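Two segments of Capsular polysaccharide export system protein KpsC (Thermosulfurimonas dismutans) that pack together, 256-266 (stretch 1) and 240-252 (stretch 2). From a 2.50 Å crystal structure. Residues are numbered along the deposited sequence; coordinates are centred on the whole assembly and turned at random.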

# COMPACT_ATOMS: atom_id res chain seq x y z
N PRO A 256 -6.22 -11.57 -12.67
CA PRO A 256 -4.77 -11.56 -12.91
C PRO A 256 -4.25 -10.14 -13.03
O PRO A 256 -4.88 -9.27 -13.64
CB PRO A 256 -4.62 -12.34 -14.22
CG PRO A 256 -5.89 -13.12 -14.36
CD PRO A 256 -6.96 -12.28 -13.72
N VAL A 257 -3.08 -9.90 -12.45
CA VAL A 257 -2.50 -8.56 -12.39
C VAL A 257 -1.03 -8.62 -12.79
O VAL A 257 -0.28 -9.47 -12.30
CB VAL A 257 -2.65 -7.94 -10.98
CG1 VAL A 257 -2.43 -8.99 -9.93
CG2 VAL A 257 -1.68 -6.78 -10.80
N THR A 258 -0.64 -7.73 -13.69
CA THR A 258 0.74 -7.57 -14.13
C THR A 258 1.32 -6.31 -13.50
O THR A 258 0.69 -5.25 -13.55
CB THR A 258 0.82 -7.49 -15.66
OG1 THR A 258 0.38 -8.73 -16.22
CG2 THR A 258 2.25 -7.20 -16.11
N CYS A 259 2.50 -6.42 -12.91
CA CYS A 259 3.15 -5.31 -12.23
C CYS A 259 4.31 -4.80 -13.07
O CYS A 259 5.17 -5.58 -13.50
CB CYS A 259 3.64 -5.72 -10.84
SG CYS A 259 2.32 -6.14 -9.68
N TYR A 260 4.33 -3.49 -13.32
CA TYR A 260 5.42 -2.86 -14.05
C TYR A 260 6.43 -2.19 -13.13
O TYR A 260 7.47 -1.72 -13.61
CB TYR A 260 4.87 -1.85 -15.05
CG TYR A 260 4.12 -2.49 -16.20
CD1 TYR A 260 2.84 -3.01 -16.02
CD2 TYR A 260 4.68 -2.58 -17.47
CE1 TYR A 260 2.15 -3.60 -17.05
CE2 TYR A 260 4.00 -3.17 -18.52
CZ TYR A 260 2.73 -3.68 -18.30
OH TYR A 260 2.04 -4.27 -19.33
N GLY A 261 6.14 -2.13 -11.83
CA GLY A 261 7.10 -1.70 -10.83
C GLY A 261 7.31 -2.79 -9.80
O GLY A 261 7.27 -3.98 -10.15
N HIS A 262 7.52 -2.43 -8.54
CA HIS A 262 7.74 -3.39 -7.46
C HIS A 262 6.92 -3.02 -6.24
O HIS A 262 7.46 -2.61 -5.21
CB HIS A 262 9.22 -3.48 -7.10
CG HIS A 262 10.07 -4.16 -8.13
ND1 HIS A 262 11.40 -3.85 -8.33
CD2 HIS A 262 9.77 -5.15 -9.01
CE1 HIS A 262 11.88 -4.61 -9.29
NE2 HIS A 262 10.92 -5.41 -9.73
N PRO A 263 5.59 -3.16 -6.32
CA PRO A 263 4.76 -2.91 -5.14
C PRO A 263 4.97 -3.98 -4.08
O PRO A 263 5.68 -4.98 -4.30
CB PRO A 263 3.33 -2.95 -5.69
CG PRO A 263 3.43 -3.81 -6.90
CD PRO A 263 4.79 -3.54 -7.49
N PHE A 264 4.33 -3.78 -2.93
CA PHE A 264 4.54 -4.68 -1.80
C PHE A 264 4.06 -6.09 -2.08
O PHE A 264 4.53 -7.04 -1.43
CB PHE A 264 3.86 -4.12 -0.54
CG PHE A 264 2.36 -4.30 -0.51
CD1 PHE A 264 1.52 -3.31 -0.99
CD2 PHE A 264 1.79 -5.45 0.03
CE1 PHE A 264 0.14 -3.47 -0.95
CE2 PHE A 264 0.41 -5.62 0.06
CZ PHE A 264 -0.41 -4.62 -0.42
N TYR A 265 3.13 -6.26 -3.02
CA TYR A 265 2.59 -7.57 -3.36
C TYR A 265 3.29 -8.21 -4.55
O TYR A 265 2.89 -9.29 -4.98
CB TYR A 265 1.08 -7.47 -3.63
CG TYR A 265 0.69 -6.36 -4.58
CD1 TYR A 265 0.44 -5.07 -4.12
CD2 TYR A 265 0.57 -6.60 -5.95
CE1 TYR A 265 0.08 -4.06 -4.98
CE2 TYR A 265 0.21 -5.58 -6.82
CZ TYR A 265 -0.03 -4.32 -6.33
OH TYR A 265 -0.39 -3.30 -7.19
N ALA A 266 4.34 -7.58 -5.08
CA ALA A 266 5.07 -8.12 -6.21
C ALA A 266 6.22 -9.00 -5.74
O ALA A 266 6.65 -8.94 -4.58
CB ALA A 266 5.60 -6.99 -7.10
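Stretch 2 (240-252) HVLTSLFGFEALI

Stretch 2 meets stretch 1 first as a neighbouring strand and then as a helix. Its opening residues, H240 and V241, are the end of a β-strand that runs parallel to strand 257-259, with H240 paired to T258 (CA to CA 4.7 Å) and V241 to C259 (CA to CA 5.2 Å). The chain then passes through an irregular segment and enters a helix that covers 246-252 and continues beyond the stretch. Together the two segments bury 823 Å² of surface.

H240 has an extended backbone, and its side chain lies on the same face of the sheet as that of T258. Its imidazole is flat enough to receive T258 CB directly over one face, 3.7 Å from the ring centroid, while at the ring edge ND1 hydrogen-bonds Y260 OH at 2.9 Å. An imidazole suits this place because it offers both an apolar face and a polar rim. The backbone adds a contact from H240 CA to T258 O at 3.4 Å.

V241 supplies the regular parallel-sheet bonds: its N donates to T258 O at 3.0 Å, and its O accepts from Y260 N at 2.8 Å, so that one residue bridges two positions of the partner chain. Its side chain shares the other face with C259, and CG2 lies 4.2 Å from C259 SG and 3.4 Å from Y265 OH. A compact β-branched residue suits both the extended backbone and this buried position.

At L242 the strand pairing gives way. The CA-to-CB bond points away from stretch 1, but the side chain's end comes back, bringing CD1 to 3.9 Å from Y260 CB. Its carbonyl O accepts a weak bond from G261 N at 3.2 Å. The absence of a side chain at G261 matters here, for a CB would clash with T243 CG2 and sit tightly against L242 O. T243 follows, its CA 4.0 Å from P263 CB, a snug apolar contact, while its hydroxyl is satisfied elsewhere in the structure.

S244 prepares the helix. Its OG accepts from F246 N at 3.2 Å, a capping bond, and its carbonyl O receives Y265 OH in a very short hydrogen bond of 2.3 Å. L245 points away at CB, yet its end returns to place CD1 3.6 Å from F264 CE1, at the edge of that ring. F246 turns away and makes no contact.

G247 lets the helix approach the tyrosine: its CA is 3.2 Å from Y265 OH, and a CB would clash with that hydroxyl. F248 then presents its ring face to the edge of F264, with CG 3.4 Å from F264 CZ and planes inclined at 66°; its CB also packs 3.6 Å from Y265 CD1. E249 lies out of reach, as befits a charged residue that is partly exposed. L251 closes the contact with both methyls, CD2 at 3.5 Å from V257 CG1 and CD1 at 3.9 Å from Y265 CD2, while I252 is out of reach.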

# COMPACT_ATOMS: atom_id res chain seq x y z
N HIS A 240 -3.15 -4.09 -15.14
CA HIS A 240 -1.74 -3.74 -15.32
C HIS A 240 -1.45 -2.44 -14.58
O HIS A 240 -2.00 -1.39 -14.93
CB HIS A 240 -1.39 -3.62 -16.80
CG HIS A 240 -1.44 -4.93 -17.54
ND1 HIS A 240 -0.54 -5.26 -18.53
CD2 HIS A 240 -2.28 -5.98 -17.43
CE1 HIS A 240 -0.82 -6.46 -18.99
NE2 HIS A 240 -1.87 -6.92 -18.35
N VAL A 241 -0.58 -2.51 -13.57
CA VAL A 241 -0.31 -1.39 -12.68
C VAL A 241 1.19 -1.13 -12.63
O VAL A 241 1.99 -1.88 -13.17
CB VAL A 241 -0.85 -1.65 -11.25
CG1 VAL A 241 -2.30 -2.09 -11.29
CG2 VAL A 241 0.01 -2.68 -10.54
N LEU A 242 1.54 -0.02 -11.97
CA LEU A 242 2.93 0.27 -11.65
C LEU A 242 3.20 -0.15 -10.21
O LEU A 242 3.74 -1.23 -9.96
CB LEU A 242 3.24 1.75 -11.87
CG LEU A 242 4.71 2.19 -11.90
CD1 LEU A 242 5.50 1.40 -12.93
CD2 LEU A 242 4.83 3.68 -12.17
N THR A 243 2.82 0.70 -9.24
CA THR A 243 2.91 0.36 -7.83
C THR A 243 1.60 0.60 -7.10
O THR A 243 1.59 0.75 -5.87
CB THR A 243 4.03 1.14 -7.13
OG1 THR A 243 3.70 2.54 -7.13
CG2 THR A 243 5.37 0.93 -7.82
N SER A 244 0.48 0.63 -7.81
CA SER A 244 -0.78 1.04 -7.21
C SER A 244 -1.32 -0.01 -6.25
O SER A 244 -1.26 -1.22 -6.53
CB SER A 244 -1.82 1.32 -8.30
OG SER A 244 -2.99 1.89 -7.74
N LEU A 245 -1.83 0.45 -5.11
CA LEU A 245 -2.58 -0.42 -4.21
C LEU A 245 -3.79 -1.03 -4.90
O LEU A 245 -4.28 -2.08 -4.47
CB LEU A 245 -3.01 0.37 -2.97
CG LEU A 245 -3.71 -0.36 -1.83
CD1 LEU A 245 -2.79 -1.42 -1.24
CD2 LEU A 245 -4.15 0.63 -0.76
N PHE A 246 -4.28 -0.38 -5.96
CA PHE A 246 -5.34 -0.93 -6.79
C PHE A 246 -5.06 -2.37 -7.20
O PHE A 246 -5.98 -3.19 -7.29
CB PHE A 246 -5.50 -0.04 -8.02
CG PHE A 246 -6.81 -0.19 -8.73
CD1 PHE A 246 -6.93 -1.02 -9.83
CD2 PHE A 246 -7.93 0.53 -8.32
CE1 PHE A 246 -8.13 -1.15 -10.49
CE2 PHE A 246 -9.13 0.40 -8.98
CZ PHE A 246 -9.24 -0.44 -10.07
N GLY A 247 -3.78 -2.70 -7.45
CA GLY A 247 -3.43 -4.05 -7.85
C GLY A 247 -3.56 -5.07 -6.74
O GLY A 247 -3.83 -6.25 -7.01
N PHE A 248 -3.36 -4.66 -5.49
CA PHE A 248 -3.61 -5.56 -4.38
C PHE A 248 -5.09 -5.85 -4.22
O PHE A 248 -5.47 -6.97 -3.82
CB PHE A 248 -3.03 -4.98 -3.08
CG PHE A 248 -3.26 -5.84 -1.87
CD1 PHE A 248 -2.87 -7.17 -1.86
CD2 PHE A 248 -3.85 -5.31 -0.73
CE1 PHE A 248 -3.08 -7.95 -0.74
CE2 PHE A 248 -4.05 -6.09 0.40
CZ PHE A 248 -3.66 -7.41 0.39
N GLU A 249 -5.95 -4.87 -4.52
CA GLU A 249 -7.38 -5.11 -4.50
C GLU A 249 -7.80 -6.06 -5.61
O GLU A 249 -8.69 -6.89 -5.42
CB GLU A 249 -8.13 -3.78 -4.62
CG GLU A 249 -9.64 -3.92 -4.70
CD GLU A 249 -10.35 -2.57 -4.72
OE1 GLU A 249 -10.01 -1.73 -5.57
OE2 GLU A 249 -11.24 -2.36 -3.87
N ALA A 250 -7.16 -5.95 -6.78
CA ALA A 250 -7.47 -6.86 -7.88
C ALA A 250 -7.11 -8.29 -7.53
O ALA A 250 -7.81 -9.23 -7.92
CB ALA A 250 -6.76 -6.41 -9.15
N LEU A 251 -6.00 -8.48 -6.81
CA LEU A 251 -5.62 -9.82 -6.37
C LEU A 251 -6.68 -10.43 -5.47
O LEU A 251 -7.03 -11.60 -5.61
CB LEU A 251 -4.27 -9.77 -5.65
CG LEU A 251 -3.02 -9.85 -6.52
CD1 LEU A 251 -1.78 -9.64 -5.67
CD2 LEU A 251 -2.96 -11.20 -7.23
N ILE A 252 -7.20 -9.64 -4.52
CA ILE A 252 -8.28 -10.11 -3.66
C ILE A 252 -9.51 -10.45 -4.48
O ILE A 252 -10.20 -11.44 -4.21
CB ILE A 252 -8.59 -9.05 -2.58
CG1 ILE A 252 -7.32 -8.74 -1.78
CG2 ILE A 252 -9.70 -9.52 -1.66
CD1 ILE A 252 -7.40 -7.48 -0.94